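Long-range contacts in uncharacterized protein (Saccharomonospora viridis, PDB 3RMQ), which is of unknown function but binds a zinc ion through three cysteines and one histidine, as a member of a zinc-finger family: residues A[33-37]-A[59-65]; A[81-87]-A[107-113]. The protein carries 1 engineered substitution. All coordinates share one frame; numbering follows the deposited sequence.

Interaction 1. Residues A[33-37]-A[59-65]; sequences TALCG and CPVCTIA. With ZN (zinc ion), chain B.
Cys-36, from the turn that runs from Ala-34 to Gly-37, and Cys-59 and Cys-62, from the start of a helix, close on one zinc ion, and this shared metal is the chief link between 33-37 and 59-65. SG of Cys-36 and SG of Cys-59 are each 2.4 Å from the zinc and SG of Cys-62 2.3 Å. His-17, on strand 15-20, completes the set of three cysteines and one histidine through its ND1. Cys-59 and Cys-62 form a CxxC pair at the helix N-terminus. With its SG anti to the backbone N (chi1 173°), Cys-59 reaches the zinc and also accepts a nearly straight N-cap bond from the N of Cys-62, N to SG 3.4 Å. One ligand thereby also caps the helix that carries the next.

Apolar and sulfur contacts flank the metal. CG1 of Val-61 presses on CB of Cys-36 at 3.2 Å, tighter than usual van der Waals contact, while on the next helical turn CB of Ala-65 meets CB of Leu-35 at 4.1 Å. CB of Ala-34 lies 3.7 Å from SG of Cys-62.

Backbone bonds shape each partner separately. The type I turn, closed by Gly-37 N to Ala-34 O at 2.9 Å, presents Cys-36 to the metal, and the positive phi of Gly-37 suits its lack of a side chain. Three thiolates and a neutral histidine would leave the site with net negative charge, which the helix N-terminus probably eases; a buried cluster of this kind is consistent with a structural zinc rather than a catalytic one.

Interaction 2. Residues A[81-87]-A[107-113]; sequences AHRFDWS and ELTGARM
The indole of Trp-86 lies across Thr-109, and this is the tightly packed heart of the contact between the 81-87 loop and the end of helix 102-109. CB of Thr-109 stands 3.6 Å from the centroid of the five-membered ring of Trp-86, only 4° off its normal, a CH-pi contact, and the CG2 methyl covers the same face. The first torsion of Thr-109 (chi1 59°) sets OG1 between backbone N and carbonyl carbon, turning it from the indole to bond with Val-106 O and to accept from Ala-111 N in an ST turn. In the ring plane, NE1 of Trp-86 gives an almost straight bond to O of Ala-81 at 3.0 Å, which fixes the ring's rotation; Phe-84 N reaches that oxygen from the opposite face of its plane. CB of Ala-111 adds a 3.5 Å contact to CB of Trp-86, and CB of Ala-81 meets CD2 of Leu-108 at 3.9 Å.

Toward solvent the fit depends on polar atoms and an exposed ring. Gly-110, with positive phi where the helix ends, lets CE1 of His-82 lie 3.3 Å from its CA. ND1 of His-82 bonds weakly to Ser-78 O; O of Leu-108, at the ring's edge, accepts from Ser-78 OG. A water lies 2.7 Å from O of Thr-109, with more acceptors around it than protons. Arg-112, bent at chi2 (-67°), grips O of Trp-86 end-on, NH1 at 3.1 Å and NH2 close to the same length, while NH1 also serves O of Ala-111.

The indole thus supplies the apolar core, and the guanidinium ties the C-terminal tail to the chain just ahead of helix 88-97 through a neutral carbonyl, with no salt bridge between the segments.

The two contacts follow one another along the chain: interaction 1 ends within the first part of helix 60-69, and interaction 2 opens at the end of helix 74-81. Their centres are 15 Å apart, yet they meet directly. CB of Pro-60 packs on CH2 of Trp-86 at 3.6 Å, and CD1 of Ile-64 on CB of Ala-81 at the same distance. Helix 60-69 therefore holds zinc ligands toward the strand-rich N-terminal part while joining the metal site and the helical C-terminal part in one continuous core. Helix 88-97 also touches both contacts. The zinc site lies near the centre of the chain; the centre of interaction 2, which fastens the last helix, is about 14 Å from the chain's centre.

Interaction 1. Residues A[33-37]-A[59-65]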
loop_
_atom_site.group_PDB
_atom_site.type_symbol
_atom_site.label_atom_id
_atom_site.label_comp_id
_atom_site.label_asym_id
_atom_site.label_seq_id
_atom_site.Cartn_x
_atom_site.Cartn_y
_atom_site.Cartn_z
ATOM N N THR A 33 -0.006 -7.929 8.526
ATOM C CA THR A 33 -0.717 -6.687 8.354
ATOM C C THR A 33 0.201 -5.769 7.557
ATOM O O THR A 33 1.359 -5.536 7.926
ATOM C CB THR A 33 -1.044 -6.039 9.708
ATOM O OG1 THR A 33 -1.900 -6.935 10.446
ATOM C CG2 THR A 33 -1.771 -4.731 9.487
ATOM N N ALA A 34 -0.336 -5.266 6.463
ATOM C CA ALA A 34 0.411 -4.377 5.572
ATOM C C ALA A 34 0.482 -2.933 6.117
ATOM O O ALA A 34 -0.216 -2.559 7.090
ATOM C CB ALA A 34 -0.275 -4.373 4.233
ATOM N N LEU A 35 1.274 -2.076 5.472
ATOM C CA LEU A 35 1.361 -0.669 5.931
ATOM C C LEU A 35 -0.019 -0.002 5.864
ATOM O O LEU A 35 -0.327 0.933 6.612
ATOM C CB LEU A 35 2.323 0.161 5.063
ATOM C CG LEU A 35 3.777 -0.199 5.091
ATOM C CD1 LEU A 35 4.556 0.900 4.315
ATOM C CD2 LEU A 35 4.243 -0.382 6.541
ATOM N N CYS A 36 -0.877 -0.485 4.983
ATOM C CA CYS A 36 -2.191 0.171 4.817
ATOM C C CYS A 36 -3.150 -0.255 5.902
ATOM O O CYS A 36 -4.290 0.258 5.995
ATOM C CB CYS A 36 -2.808 -0.176 3.443
ATOM S SG CYS A 36 -3.118 -1.939 3.236
ATOM N N GLY A 37 -2.728 -1.217 6.719
ATOM C CA GLY A 37 -3.578 -1.645 7.821
ATOM C C GLY A 37 -4.428 -2.881 7.571
ATOM O O GLY A 37 -5.010 -3.423 8.492
ATOM N N CYS A 59 -0.949 -1.954 -4.206
ATOM C CA CYS A 59 -1.880 -1.359 -3.244
ATOM C C CYS A 59 -1.610 0.147 -3.209
ATOM O O CYS A 59 -0.502 0.575 -2.876
ATOM C CB CYS A 59 -1.645 -1.959 -1.828
ATOM S SG CYS A 59 -2.661 -1.086 -0.551
ATOM N N PRO A 60 -2.587 0.983 -3.620
ATOM C CA PRO A 60 -2.284 2.428 -3.638
ATOM C C PRO A 60 -1.936 2.955 -2.255
ATOM O O PRO A 60 -1.080 3.833 -2.112
ATOM C CB PRO A 60 -3.613 3.063 -4.113
ATOM C CG PRO A 60 -4.253 1.966 -4.945
ATOM C CD PRO A 60 -3.913 0.681 -4.179
ATOM N N VAL A 61 -2.605 2.445 -1.219
ATOM C CA VAL A 61 -2.377 2.986 0.125
ATOM C C VAL A 61 -0.968 2.645 0.635
ATOM O O VAL A 61 -0.233 3.511 1.135
ATOM C CB VAL A 61 -3.444 2.435 1.095
ATOM C CG1 VAL A 61 -3.146 2.893 2.494
ATOM C CG2 VAL A 61 -4.850 2.941 0.617
ATOM N N CYS A 62 -0.592 1.386 0.494
ATOM C CA CYS A 62 0.759 0.960 0.869
ATOM C C CYS A 62 1.841 1.740 0.095
ATOM O O CYS A 62 2.892 2.064 0.659
ATOM C CB CYS A 62 0.962 -0.545 0.581
ATOM S SG CYS A 62 0.309 -1.622 1.833
ATOM N N THR A 63 1.620 1.983 -1.190
ATOM C CA THR A 63 2.637 2.663 -2.025
ATOM C C THR A 63 2.885 4.086 -1.496
ATOM O O THR A 63 4.020 4.514 -1.349
ATOM C CB THR A 63 2.193 2.734 -3.529
ATOM O OG1 THR A 63 1.971 1.405 -4.057
ATOM C CG2 THR A 63 3.293 3.455 -4.410
ATOM N N ILE A 64 1.794 4.820 -1.217
ATOM C CA ILE A 64 1.881 6.183 -0.701
ATOM C C ILE A 64 2.429 6.145 0.740
ATOM O O ILE A 64 3.266 6.967 1.103
ATOM C CB ILE A 64 0.495 6.881 -0.708
ATOM C CG1 ILE A 64 -0.021 7.072 -2.143
ATOM C CG2 ILE A 64 0.528 8.223 0.069
ATOM C CD1 ILE A 64 0.973 7.611 -3.065
ATOM N N ALA A 65 1.948 5.206 1.565
ATOM C CA ALA A 65 2.467 5.073 2.952
ATOM C C ALA A 65 3.988 4.850 2.956
ATOM O O ALA A 65 4.712 5.449 3.751
ATOM C CB ALA A 65 1.768 3.980 3.687
HETATM ZN ZN ZN B . -1.794 -2.278 1.285
#

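Interaction 2. Residues A[81-87]-A[107-113]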
loop_
_atom_site.group_PDB
_atom_site.type_symbol
_atom_site.label_atom_id
_atom_site.label_comp_id
_atom_site.label_asym_id
_atom_site.label_seq_id
_atom_site.Cartn_x
_atom_site.Cartn_y
_atom_site.Cartn_z
ATOM N N ALA A 81 0.795 9.361 -6.485
ATOM C CA ALA A 81 -0.571 8.899 -6.203
ATOM C C ALA A 81 -1.421 9.025 -7.451
ATOM O O ALA A 81 -2.413 8.314 -7.634
ATOM C CB ALA A 81 -1.179 9.718 -5.083
ATOM N N HIS A 82 -1.012 9.933 -8.327
ATOM C CA HIS A 82 -1.824 10.251 -9.463
ATOM C C HIS A 82 -1.980 9.055 -10.365
ATOM O O HIS A 82 -2.923 9.009 -11.131
ATOM C CB HIS A 82 -1.294 11.483 -10.202
ATOM C CG HIS A 82 -1.807 12.772 -9.633
ATOM N ND1 HIS A 82 -1.819 13.033 -8.277
ATOM C CD2 HIS A 82 -2.352 13.860 -10.227
ATOM C CE1 HIS A 82 -2.334 14.230 -8.062
ATOM N NE2 HIS A 82 -2.667 14.753 -9.229
ATOM N N ARG A 83 -1.125 8.044 -10.255
ATOM C CA ARG A 83 -1.283 6.914 -11.165
ATOM C C ARG A 83 -2.191 5.773 -10.693
ATOM O O ARG A 83 -2.327 4.763 -11.391
ATOM C CB ARG A 83 0.080 6.364 -11.546
ATOM C CG ARG A 83 0.679 5.499 -10.509
ATOM C CD ARG A 83 2.176 5.571 -10.624
ATOM N NE ARG A 83 2.787 4.468 -9.909
ATOM C CZ ARG A 83 4.092 4.299 -9.787
ATOM N NH1 ARG A 83 4.557 3.257 -9.108
ATOM N NH2 ARG A 83 4.926 5.178 -10.335
ATOM N N PHE A 84 -2.829 5.913 -9.529
ATOM C CA PHE A 84 -3.788 4.900 -9.056
ATOM C C PHE A 84 -5.237 5.380 -9.173
ATOM O O PHE A 84 -5.485 6.582 -9.260
ATOM C CB PHE A 84 -3.492 4.558 -7.583
ATOM C CG PHE A 84 -2.131 3.996 -7.375
ATOM C CD1 PHE A 84 -1.840 2.730 -7.829
ATOM C CD2 PHE A 84 -1.151 4.711 -6.700
ATOM C CE1 PHE A 84 -0.586 2.183 -7.637
ATOM C CE2 PHE A 84 0.104 4.190 -6.514
ATOM C CZ PHE A 84 0.392 2.910 -6.976
ATOM N N ASP A 85 -6.175 4.433 -9.146
ATOM C CA ASP A 85 -7.601 4.725 -8.985
ATOM C C ASP A 85 -7.952 4.674 -7.492
ATOM O O ASP A 85 -7.580 3.747 -6.803
ATOM C CB ASP A 85 -8.434 3.704 -9.763
ATOM C CG ASP A 85 -8.110 3.700 -11.267
ATOM O OD1 ASP A 85 -7.634 4.745 -11.781
ATOM O OD2 ASP A 85 -8.318 2.653 -11.929
ATOM N N TRP A 86 -8.662 5.674 -7.008
ATOM C CA TRP A 86 -8.876 5.855 -5.585
ATOM C C TRP A 86 -10.365 5.809 -5.207
ATOM O O TRP A 86 -11.118 6.772 -5.423
ATOM C CB TRP A 86 -8.323 7.200 -5.161
ATOM C CG TRP A 86 -6.833 7.272 -5.204
ATOM C CD1 TRP A 86 -6.036 7.762 -6.213
ATOM C CD2 TRP A 86 -5.979 6.868 -4.171
ATOM N NE1 TRP A 86 -4.711 7.676 -5.844
ATOM C CE2 TRP A 86 -4.647 7.142 -4.583
ATOM C CE3 TRP A 86 -6.193 6.307 -2.925
ATOM C CZ2 TRP A 86 -3.552 6.823 -3.796
ATOM C CZ3 TRP A 86 -5.105 6.019 -2.125
ATOM C CH2 TRP A 86 -3.796 6.269 -2.569
ATOM N N SER A 87 -10.787 4.689 -4.644
ATOM C CA SER A 87 -12.156 4.537 -4.194
ATOM C C SER A 87 -12.297 5.134 -2.800
ATOM O O SER A 87 -11.301 5.414 -2.145
ATOM C CB SER A 87 -12.510 3.073 -4.133
ATOM O OG SER A 87 -11.747 2.482 -3.111
ATOM N N GLU A 107 -6.722 15.820 -1.782
ATOM C CA GLU A 107 -5.947 16.610 -2.743
ATOM C C GLU A 107 -4.675 15.884 -3.183
ATOM O O GLU A 107 -4.342 15.849 -4.377
ATOM C CB GLU A 107 -5.650 17.991 -2.158
ATOM C CG GLU A 107 -6.939 18.807 -2.077
ATOM C CD GLU A 107 -6.786 20.179 -1.437
ATOM O OE1 GLU A 107 -5.642 20.579 -1.114
ATOM O OE2 GLU A 107 -7.828 20.858 -1.263
ATOM N N LEU A 108 -3.994 15.264 -2.223
ATOM C CA LEU A 108 -2.787 14.493 -2.491
ATOM C C LEU A 108 -3.031 13.409 -3.558
ATOM O O LEU A 108 -2.237 13.244 -4.493
ATOM C CB LEU A 108 -2.312 13.864 -1.166
ATOM C CG LEU A 108 -1.059 12.990 -1.102
ATOM C CD1 LEU A 108 -0.565 12.911 0.331
ATOM C CD2 LEU A 108 -1.337 11.599 -1.646
ATOM N N THR A 109 -4.138 12.679 -3.432
ATOM C CA THR A 109 -4.387 11.557 -4.314
ATOM C C THR A 109 -4.648 12.024 -5.736
ATOM O O THR A 109 -4.485 11.249 -6.668
ATOM C CB THR A 109 -5.610 10.731 -3.878
ATOM O OG1 THR A 109 -6.770 11.583 -3.864
ATOM C CG2 THR A 109 -5.387 10.087 -2.499
ATOM N N GLY A 110 -5.089 13.275 -5.911
ATOM C CA GLY A 110 -5.517 13.723 -7.224
ATOM C C GLY A 110 -6.754 12.952 -7.676
ATOM O O GLY A 110 -7.046 12.866 -8.867
ATOM N N ALA A 111 -7.481 12.378 -6.725
ATOM C CA ALA A 111 -8.546 11.411 -7.051
ATOM C C ALA A 111 -9.860 12.034 -7.534
ATOM O O ALA A 111 -10.677 11.343 -8.177
ATOM C CB ALA A 111 -8.845 10.550 -5.840
ATOM N N ARG A 112 -10.085 13.303 -7.209
ATOM C CA ARG A 112 -11.355 13.958 -7.528
ATOM C C ARG A 112 -11.060 15.298 -8.206
ATOM O O ARG A 112 -11.831 16.258 -8.118
ATOM C CB ARG A 112 -12.196 14.157 -6.274
ATOM C CG ARG A 112 -12.586 12.865 -5.558
ATOM C CD ARG A 112 -13.570 11.980 -6.370
ATOM N NE ARG A 112 -13.962 10.777 -5.623
ATOM C CZ ARG A 112 -13.344 9.589 -5.706
ATOM N NH1 ARG A 112 -12.301 9.413 -6.525
ATOM N NH2 ARG A 112 -13.750 8.591 -4.948
HETATM N N MSE A 113 -9.928 15.338 -8.895
HETATM C CA MSE A 113 -9.519 16.514 -9.642
HETATM C C MSE A 113 -9.194 16.109 -11.079
HETATM O O MSE A 113 -8.481 15.122 -11.298
HETATM C CB MSE A 113 -8.281 17.121 -8.995
HETATM C CG MSE A 113 -8.524 17.699 -7.621
HETATM SE SE MSE A 113 -6.833 18.099 -6.769
HETATM C CE MSE A 113 -5.642 17.868 -8.307
HETATM O O HOH W 1 -5.387 10.002 -8.910
#